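Local coordinates for conserved domain protein (Streptococcus pneumoniae, PDB 4IAJ) that is of unknown function, a small alpha/beta protein of the DUF4649 family whose crystal assembly holds several copies of the chain, at residues 8-13 with 45-50; 40-45 with 60-65. One frame throughout, in Å; residues are numbered along the deposited sequence.

Contact 1 of 2, residues 8-13 with 45-50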
loop_
_atom_site.group_PDB
_atom_site.type_symbol
_atom_site.label_atom_id
_atom_site.label_comp_id
_atom_site.label_asym_id
_atom_site.label_seq_id
_atom_site.Cartn_x
_atom_site.Cartn_y
_atom_site.Cartn_z
ATOM N N GLU B 8 -12.389 3.468 -23.806
ATOM C CA GLU B 8 -13.269 4.042 -22.805
ATOM C C GLU B 8 -13.628 2.941 -21.834
ATOM O O GLU B 8 -13.937 1.830 -22.246
ATOM C CB GLU B 8 -14.528 4.621 -23.428
ATOM C CG GLU B 8 -14.234 5.770 -24.381
ATOM C CD GLU B 8 -15.408 6.727 -24.581
ATOM O OE1 GLU B 8 -16.461 6.564 -23.913
ATOM O OE2 GLU B 8 -15.263 7.657 -25.408
ATOM N N ILE B 9 -13.539 3.234 -20.546
ATOM C CA ILE B 9 -13.817 2.239 -19.522
ATOM C C ILE B 9 -14.797 2.826 -18.514
ATOM O O ILE B 9 -14.567 3.906 -17.983
ATOM C CB ILE B 9 -12.553 1.803 -18.773
ATOM C CG1 ILE B 9 -11.470 1.300 -19.741
ATOM C CG2 ILE B 9 -12.896 0.730 -17.755
ATOM C CD1 ILE B 9 -10.105 1.144 -19.086
ATOM N N THR B 10 -15.891 2.116 -18.253
ATOM C CA THR B 10 -16.832 2.562 -17.245
ATOM C C THR B 10 -16.864 1.509 -16.143
ATOM O O THR B 10 -16.943 0.318 -16.407
ATOM C CB THR B 10 -18.230 2.813 -17.818
ATOM O OG1 THR B 10 -18.185 3.880 -18.778
ATOM C CG2 THR B 10 -19.179 3.214 -16.721
ATOM N N TYR B 11 -16.749 1.961 -14.906
ATOM C CA TYR B 11 -16.722 1.059 -13.764
ATOM C C TYR B 11 -17.570 1.630 -12.651
ATOM O O TYR B 11 -17.990 2.794 -12.705
ATOM C CB TYR B 11 -15.285 0.798 -13.315
ATOM C CG TYR B 11 -14.529 2.024 -12.928
ATOM C CD1 TYR B 11 -14.665 2.584 -11.668
ATOM C CD2 TYR B 11 -13.673 2.623 -13.823
ATOM C CE1 TYR B 11 -13.957 3.730 -11.318
ATOM C CE2 TYR B 11 -12.965 3.748 -13.484
ATOM C CZ TYR B 11 -13.114 4.308 -12.247
ATOM O OH TYR B 11 -12.392 5.437 -11.959
ATOM N N ILE B 12 -17.857 0.791 -11.664
ATOM C CA ILE B 12 -18.708 1.167 -10.533
ATOM C C ILE B 12 -17.837 1.247 -9.316
ATOM O O ILE B 12 -17.201 0.257 -8.971
ATOM C CB ILE B 12 -19.810 0.131 -10.237
ATOM C CG1 ILE B 12 -20.512 -0.311 -11.529
ATOM C CG2 ILE B 12 -20.804 0.693 -9.223
ATOM C CD1 ILE B 12 -21.218 0.795 -12.271
ATOM N N ASP B 13 -17.816 2.401 -8.654
ATOM C CA ASP B 13 -16.945 2.585 -7.496
ATOM C C ASP B 13 -17.675 2.175 -6.220
ATOM O O ASP B 13 -18.818 1.685 -6.280
ATOM C CB ASP B 13 -16.388 4.032 -7.439
ATOM C CG ASP B 13 -17.424 5.075 -7.117
ATOM O OD1 ASP B 13 -18.531 4.765 -6.606
ATOM O OD2 ASP B 13 -17.119 6.258 -7.396
ATOM N N PRO B 45 -15.463 -3.450 -10.400
ATOM C CA PRO B 45 -16.004 -4.146 -11.570
ATOM C C PRO B 45 -16.224 -3.217 -12.757
ATOM O O PRO B 45 -16.651 -2.062 -12.593
ATOM C CB PRO B 45 -17.349 -4.687 -11.068
ATOM C CG PRO B 45 -17.746 -3.739 -9.974
ATOM C CD PRO B 45 -16.470 -3.292 -9.332
ATOM N N VAL B 46 -15.949 -3.734 -13.953
ATOM C CA VAL B 46 -16.110 -2.955 -15.180
ATOM C C VAL B 46 -17.501 -3.174 -15.748
ATOM O O VAL B 46 -17.929 -4.300 -15.980
ATOM C CB VAL B 46 -15.024 -3.279 -16.218
ATOM C CG1 VAL B 46 -15.285 -2.573 -17.541
ATOM C CG2 VAL B 46 -13.652 -2.877 -15.679
ATOM N N GLN B 47 -18.206 -2.073 -15.944
ATOM C CA GLN B 47 -19.534 -2.109 -16.500
ATOM C C GLN B 47 -19.486 -2.071 -18.012
ATOM O O GLN B 47 -20.300 -2.717 -18.656
ATOM C CB GLN B 47 -20.336 -0.932 -15.977
ATOM C CG GLN B 47 -21.830 -1.141 -16.093
ATOM C CD GLN B 47 -22.562 0.168 -16.190
ATOM O OE1 GLN B 47 -22.276 0.986 -17.075
ATOM N NE2 GLN B 47 -23.498 0.395 -15.273
ATOM N N LYS B 48 -18.548 -1.305 -18.584
ATOM C CA LYS B 48 -18.391 -1.216 -20.044
ATOM C C LYS B 48 -16.928 -0.996 -20.450
ATOM O O LYS B 48 -16.276 -0.117 -19.915
ATOM C CB LYS B 48 -19.239 -0.073 -20.588
ATOM C CG LYS B 48 -19.141 0.142 -22.086
ATOM C CD LYS B 48 -20.144 1.187 -22.567
ATOM C CE LYS B 48 -19.613 2.598 -22.376
ATOM N NZ LYS B 48 -20.592 3.630 -22.808
ATOM N N LEU B 49 -16.431 -1.804 -21.386
ATOM C CA LEU B 49 -15.098 -1.630 -21.963
ATOM C C LEU B 49 -15.251 -1.477 -23.465
ATOM O O LEU B 49 -15.695 -2.398 -24.133
ATOM C CB LEU B 49 -14.203 -2.817 -21.640
ATOM C CG LEU B 49 -12.885 -2.940 -22.402
ATOM C CD1 LEU B 49 -11.949 -1.775 -22.081
ATOM C CD2 LEU B 49 -12.213 -4.256 -22.072
ATOM N N THR B 50 -14.860 -0.316 -23.986
ATOM C CA THR B 50 -15.072 0.024 -25.391
ATOM C C THR B 50 -13.714 0.235 -26.044
ATOM O O THR B 50 -12.935 1.106 -25.624
ATOM C CB THR B 50 -15.944 1.290 -25.544
ATOM O OG1 THR B 50 -17.210 1.099 -24.889
ATOM C CG2 THR B 50 -16.209 1.595 -26.989
#
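The carbonyl oxygen of Thr10 takes two backbone donors from the neighbouring strand, Gln47 N at 2.7 Å from Thr10 O and Lys48 N at 3.2 Å. Both N-H groups reach it from one face of the carbonyl plane, and the Gln47 bond is the more bent, 143° at its hydrogen. Thr10 N returns a nearly straight bond to Lys48 O, and Glu8 and Thr50 exchange a further pair. Past the doubled position, Ile12 N still finds Pro45 O, 3.2 Å away.

On the face with Ile9 and Leu49, Ile9 CG1 lies 3.9 Å from Leu49 CD1, while Ile9 CG2 meets Val46 CG1. Ile65 of helix 65-71 packs against both Ile9 and Val46. On the opposite face, with Thr10 and Lys48, Thr10 CG2, anti to its backbone N, sits 3.8 Å from Gln47 OE1. Gln47 NE2 passes Ile12 CD1 at 3.8 Å and hydrogen-bonds Glu18. Thr10 OG1, held beside the backbone N (chi1 -63°), pairs with Thr20 OG1 on strand 18-23.

Two residues, Gln47 and Lys48, opposite the single Thr10 make a classic beta bulge between the two central strands of a four-stranded antiparallel sheet.

Contact 2 of 2, residues 40-45 with 60-65. With EDO (1,2-ethanediol), chain P.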
loop_
_atom_site.group_PDB
_atom_site.type_symbol
_atom_site.label_atom_id
_atom_site.label_comp_id
_atom_site.label_asym_id
_atom_site.label_seq_id
_atom_site.Cartn_x
_atom_site.Cartn_y
_atom_site.Cartn_z
ATOM N N VAL B 40 -6.437 3.538 -8.389
ATOM C CA VAL B 40 -7.598 3.729 -7.523
ATOM C C VAL B 40 -8.683 2.716 -7.826
ATOM O O VAL B 40 -9.277 2.139 -6.935
ATOM C CB VAL B 40 -8.251 5.128 -7.687
ATOM C CG1 VAL B 40 -9.508 5.250 -6.821
ATOM C CG2 VAL B 40 -7.284 6.239 -7.334
ATOM N N ALA B 41 -8.920 2.512 -9.109
ATOM C CA ALA B 41 -10.077 1.724 -9.563
ATOM C C ALA B 41 -9.821 0.229 -9.735
ATOM O O ALA B 41 -10.732 -0.482 -10.155
ATOM C CB ALA B 41 -10.560 2.296 -10.884
ATOM N N ASP B 42 -8.605 -0.241 -9.430
ATOM C CA ASP B 42 -8.164 -1.602 -9.802
ATOM C C ASP B 42 -9.066 -2.738 -9.358
ATOM O O ASP B 42 -9.117 -3.753 -10.030
ATOM C CB ASP B 42 -6.752 -1.905 -9.273
ATOM C CG ASP B 42 -5.670 -1.181 -10.057
ATOM O OD1 ASP B 42 -5.999 -0.483 -11.045
ATOM O OD2 ASP B 42 -4.505 -1.290 -9.658
ATOM N N TYR B 43 -9.739 -2.608 -8.224
ATOM C CA TYR B 43 -10.617 -3.715 -7.776
ATOM C C TYR B 43 -12.084 -3.458 -8.120
ATOM O O TYR B 43 -12.972 -4.118 -7.606
ATOM C CB TYR B 43 -10.465 -3.930 -6.284
ATOM C CG TYR B 43 -9.206 -4.650 -5.926
ATOM C CD1 TYR B 43 -8.015 -3.959 -5.683
ATOM C CD2 TYR B 43 -9.198 -6.017 -5.843
ATOM C CE1 TYR B 43 -6.857 -4.644 -5.355
ATOM C CE2 TYR B 43 -8.067 -6.714 -5.500
ATOM C CZ TYR B 43 -6.896 -6.035 -5.269
ATOM O OH TYR B 43 -5.784 -6.769 -4.939
ATOM N N TYR B 44 -12.360 -2.487 -8.983
ATOM C CA TYR B 44 -13.742 -2.159 -9.246
ATOM C C TYR B 44 -14.209 -2.960 -10.448
ATOM O O TYR B 44 -13.458 -3.128 -11.411
ATOM C CB TYR B 44 -13.905 -0.678 -9.500
ATOM C CG TYR B 44 -13.844 0.241 -8.288
ATOM C CD1 TYR B 44 -14.332 -0.144 -7.041
ATOM C CD2 TYR B 44 -13.401 1.543 -8.431
ATOM C CE1 TYR B 44 -14.314 0.728 -5.964
ATOM C CE2 TYR B 44 -13.397 2.428 -7.364
ATOM C CZ TYR B 44 -13.860 2.022 -6.141
ATOM O OH TYR B 44 -13.909 2.899 -5.095
ATOM N N PRO B 45 -15.463 -3.450 -10.400
ATOM C CA PRO B 45 -16.004 -4.146 -11.570
ATOM C C PRO B 45 -16.224 -3.217 -12.757
ATOM O O PRO B 45 -16.651 -2.062 -12.593
ATOM C CB PRO B 45 -17.349 -4.687 -11.068
ATOM C CG PRO B 45 -17.746 -3.739 -9.974
ATOM C CD PRO B 45 -16.470 -3.292 -9.332
ATOM N N GLY B 60 -14.894 -8.557 -15.554
ATOM C CA GLY B 60 -13.757 -8.555 -14.671
ATOM C C GLY B 60 -13.555 -7.184 -14.084
ATOM O O GLY B 60 -14.399 -6.281 -14.262
ATOM N N THR B 61 -12.447 -7.062 -13.360
ATOM C CA THR B 61 -12.070 -5.840 -12.678
ATOM C C THR B 61 -11.325 -4.919 -13.611
ATOM O O THR B 61 -10.814 -5.339 -14.664
ATOM C CB THR B 61 -11.129 -6.111 -11.491
ATOM O OG1 THR B 61 -9.959 -6.785 -11.969
ATOM C CG2 THR B 61 -11.794 -6.961 -10.447
ATOM N N TYR B 62 -11.248 -3.652 -13.207
ATOM C CA TYR B 62 -10.500 -2.664 -13.945
ATOM C C TYR B 62 -9.046 -3.102 -14.035
ATOM O O TYR B 62 -8.446 -3.019 -15.083
ATOM C CB TYR B 62 -10.598 -1.298 -13.261
ATOM C CG TYR B 62 -9.909 -0.179 -14.003
ATOM C CD1 TYR B 62 -8.520 -0.017 -13.920
ATOM C CD2 TYR B 62 -10.626 0.711 -14.790
ATOM C CE1 TYR B 62 -7.878 0.987 -14.609
ATOM C CE2 TYR B 62 -9.981 1.729 -15.476
ATOM C CZ TYR B 62 -8.607 1.860 -15.370
ATOM O OH TYR B 62 -7.966 2.860 -16.060
ATOM N N GLY B 63 -8.503 -3.583 -12.925
ATOM C CA GLY B 63 -7.108 -3.999 -12.848
ATOM C C GLY B 63 -6.719 -5.092 -13.813
ATOM O O GLY B 63 -5.590 -5.141 -14.232
ATOM N N ASP B 64 -7.664 -5.953 -14.183
ATOM C CA ASP B 64 -7.379 -7.059 -15.112
ATOM C C ASP B 64 -7.555 -6.721 -16.595
ATOM O O ASP B 64 -7.324 -7.579 -17.465
ATOM C CB ASP B 64 -8.278 -8.253 -14.782
ATOM C CG ASP B 64 -7.799 -9.033 -13.593
ATOM O OD1 ASP B 64 -6.599 -8.953 -13.255
ATOM O OD2 ASP B 64 -8.621 -9.764 -13.008
ATOM N N ILE B 65 -7.953 -5.493 -16.904
ATOM C CA ILE B 65 -8.102 -5.090 -18.309
ATOM C C ILE B 65 -6.801 -5.132 -19.094
ATOM O O ILE B 65 -6.770 -5.645 -20.212
ATOM C CB ILE B 65 -8.708 -3.688 -18.468
ATOM C CG1 ILE B 65 -10.138 -3.663 -17.938
ATOM C CG2 ILE B 65 -8.726 -3.301 -19.952
ATOM C CD1 ILE B 65 -10.733 -2.269 -17.886
HETATM C C1 EDO P . -7.336 -6.309 -8.992
HETATM O O1 EDO P . -7.832 -6.830 -10.232
HETATM C C2 EDO P . -5.878 -5.854 -9.074
HETATM O O2 EDO P . -5.390 -5.754 -10.422
#
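Tyr62 N gives a hydrogen bond to Tyr44 O, 2.9 Å away and close to the direction of the carbonyl bond, whereas Gly63 N comes to Asp42 O at 3.0 Å with a much sharper angle of 119° at that oxygen. A weaker CA-H...O contact, 3.3 Å from Thr61 CA to Tyr44 O, accompanies the first. The bare CA of Gly63 lets the two backbones come close, 4.0 Å from Asp42 CA to Gly63 CA.

Each loop is also held by bonds of its own. Residues 41-44 form a type I beta turn, closed by Tyr44 N on Ala41 O, and Thr61 OG1 accepts from Asp64 N in an ST motif just before helix 65-71.

The Tyr62 ring has both apolar and polar neighbours. Its CG stands anti to the backbone N (chi1 -177°), which brings that atom beside Ala41 CB. This methyl rests over one face, shifted toward the rim, in a CH-pi contact 4.3 Å from the centroid. The carboxylate of Asp42 is turned 16° from the ring plane, but OD1 approaches obliquely, 3.9 Å from Tyr62 CD1; OD2 is bound by Gly39 N. Tyr11 meets the Tyr62 ring with its plane steeply inclined.

A molecule of 1,2-ethanediol, probably from the crystallisation liquor, bridges the loops. Its O1 shares a 2.7 Å hydrogen bond with Thr61 OG1 and makes a weak one to Asp42 O. Its C1 sits over the centre of the Tyr43 ring, 3.6 Å from Tyr43 CE2. Tyr43 OH bonds to Val40 O of a neighbouring subunit.

The centres of the two contacts are about 8 Å apart, and Pro45 belongs to both: the chain leaves the loop 40-45 of contact 2 and enters strand 46-51 of contact 1 directly. Their segments alternate in sequence, 8-13, 40-45, 45-50 and then 60-65. Contact 1 lies within the antiparallel sheet, between its two inner strands; contact 2 joins the loop feeding one of these strands to the loop that leads into helix 65-71. They also touch directly: Val46 N is 3.0 Å from Gly60 O, a probable hydrogen bond, and Tyr11 CZ packs on Ala41 CB. Together they connect the inner strands to the loop before helix 65-71; what this means for function is not known.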